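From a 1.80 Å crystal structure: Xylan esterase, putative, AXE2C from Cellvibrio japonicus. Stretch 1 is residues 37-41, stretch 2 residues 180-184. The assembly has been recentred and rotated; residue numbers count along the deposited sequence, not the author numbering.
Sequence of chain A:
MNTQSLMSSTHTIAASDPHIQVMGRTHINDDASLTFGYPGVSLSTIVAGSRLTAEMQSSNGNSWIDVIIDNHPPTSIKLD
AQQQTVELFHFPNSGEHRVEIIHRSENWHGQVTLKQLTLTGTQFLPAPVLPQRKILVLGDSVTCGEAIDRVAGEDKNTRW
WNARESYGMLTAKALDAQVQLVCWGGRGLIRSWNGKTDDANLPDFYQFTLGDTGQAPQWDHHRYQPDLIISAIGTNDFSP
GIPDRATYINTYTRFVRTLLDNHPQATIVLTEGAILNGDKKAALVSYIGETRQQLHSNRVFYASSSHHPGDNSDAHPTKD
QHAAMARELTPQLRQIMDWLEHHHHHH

Stretch 1, residues 37-41: GYPGV
Stretch 2 180-184: QLVCW

Leu181 lies at the apolar centre of this contact. It belongs to a strand (phi/psi -102/124), and its CA-to-CB bond points toward the other stretch. With chi1 m (-55°) and chi2 t (-179°), its CD1 comes 4.2 Å from CG of Pro39 and 4.3 Å from CA of Gly40. The proline ring, C-gamma endo, also meets the next strand residue but one: Pro39 CG is 3.6 Å from Cys183 SG. Cys183 (-152/158) has chi1 p (48°) and is bonded covalently to a group elsewhere in the structure.

The opposing stretch forms a type II beta turn from Tyr38 to Val41. Pro39 (-75/157) and Gly40 (88/-8) are its central residues. Positive phi favours glycine at Gly40, and space does too: an ideal CB there would sit 3.1 Å from Leu181 CD1. In register, the CA atoms of Tyr38 and Val182 are 6.3 Å apart, and those of Gly40 and Leu181 6.4 Å.

Tyr38 (-73/150) points its CA-to-CB bond toward the strand, with chi1 m (-75°) and chi2 -68°. Its ring lies against the strand backbone. Val182 CA sits over one face, 4.2 Å from the ring centroid and 25° off the normal, a CH-pi contact. Val182 (-128/95), chi1 t (170°), adds CG1 at 4.0 Å from Tyr38 CZ. Tyr38 OH is satisfied by a hydrogen bond elsewhere in the structure.

At the polar edge, Cys183 O lies near the ring plane, 3.4 Å from Tyr38 CE1. Leu181 O is 3.3 Å from Tyr38 CB. No direct hydrogen bond joins the stretches. Water 1 bridges them instead: its oxygen lies 2.8 Å from Pro39 O, to which it can donate, and it accepts from Leu181 N at 2.9 Å. The contact buries 311 Å², both sides summed.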

# COMPACT_ATOMS: atom_id res chain seq x y z
N GLY A 37 0.94 9.23 -1.65
CA GLY A 37 1.80 9.05 -0.51
C GLY A 37 1.84 7.60 0.00
O GLY A 37 2.83 7.21 0.59
N TYR A 38 0.75 6.85 -0.16
CA TYR A 38 0.75 5.47 0.35
C TYR A 38 1.63 4.57 -0.52
O TYR A 38 1.76 4.82 -1.70
CB TYR A 38 -0.67 4.90 0.43
CG TYR A 38 -1.43 5.48 1.58
CD1 TYR A 38 -1.08 5.18 2.91
CD2 TYR A 38 -2.49 6.36 1.37
CE1 TYR A 38 -1.78 5.72 3.97
CE2 TYR A 38 -3.22 6.91 2.46
CZ TYR A 38 -2.82 6.59 3.75
OH TYR A 38 -3.53 7.09 4.85
N PRO A 39 2.23 3.53 0.07
CA PRO A 39 3.09 2.66 -0.78
C PRO A 39 2.20 1.76 -1.66
O PRO A 39 1.01 1.59 -1.36
CB PRO A 39 3.82 1.77 0.25
CG PRO A 39 2.85 1.72 1.42
CD PRO A 39 2.20 3.10 1.48
N GLY A 40 2.74 1.28 -2.78
CA GLY A 40 2.03 0.34 -3.65
C GLY A 40 1.14 1.00 -4.72
O GLY A 40 0.56 0.28 -5.57
N VAL A 41 0.99 2.33 -4.64
CA VAL A 41 0.24 3.06 -5.66
C VAL A 41 0.93 2.76 -7.00
O VAL A 41 2.16 2.92 -7.13
CB VAL A 41 0.20 4.55 -5.40
CG1 VAL A 41 -0.45 5.30 -6.61
CG2 VAL A 41 -0.57 4.82 -4.06
N GLN A 180 -5.20 -1.85 -2.43
CA GLN A 180 -4.67 -0.59 -1.87
C GLN A 180 -4.05 -0.89 -0.51
O GLN A 180 -4.61 -1.68 0.28
CB GLN A 180 -5.78 0.43 -1.66
CG GLN A 180 -6.42 0.90 -2.95
CD GLN A 180 -7.17 2.20 -2.71
OE1 GLN A 180 -7.53 2.56 -1.56
NE2 GLN A 180 -7.40 2.93 -3.79
N LEU A 181 -2.89 -0.29 -0.26
CA LEU A 181 -2.25 -0.36 1.06
C LEU A 181 -2.53 0.99 1.76
O LEU A 181 -2.25 2.08 1.18
CB LEU A 181 -0.75 -0.56 0.89
CG LEU A 181 -0.33 -1.75 0.04
CD1 LEU A 181 1.21 -1.85 -0.01
CD2 LEU A 181 -0.94 -3.12 0.54
N VAL A 182 -3.12 0.95 2.96
CA VAL A 182 -3.42 2.19 3.71
C VAL A 182 -2.81 1.93 5.07
O VAL A 182 -3.40 1.27 5.91
CB VAL A 182 -4.95 2.48 3.76
CG1 VAL A 182 -5.28 3.64 4.75
CG2 VAL A 182 -5.43 2.87 2.35
N CYS A 183 -1.58 2.40 5.24
CA CYS A 183 -0.73 1.98 6.36
C CYS A 183 0.20 3.14 6.67
O CYS A 183 0.46 3.99 5.80
CB CYS A 183 0.04 0.71 6.00
SG CYS A 183 0.86 0.86 4.35
N TRP A 184 0.72 3.17 7.89
CA TRP A 184 1.65 4.24 8.28
C TRP A 184 2.60 3.67 9.31
O TRP A 184 2.16 3.22 10.40
CB TRP A 184 0.86 5.42 8.87
CG TRP A 184 1.62 6.72 8.84
CD1 TRP A 184 2.78 7.00 9.49
CD2 TRP A 184 1.26 7.92 8.14
NE1 TRP A 184 3.18 8.29 9.25
CE2 TRP A 184 2.26 8.87 8.40
CE3 TRP A 184 0.20 8.25 7.29
CZ2 TRP A 184 2.22 10.15 7.87
CZ3 TRP A 184 0.17 9.53 6.74
CH2 TRP A 184 1.18 10.47 7.04
O HOH W 1 -1.66 1.43 -2.20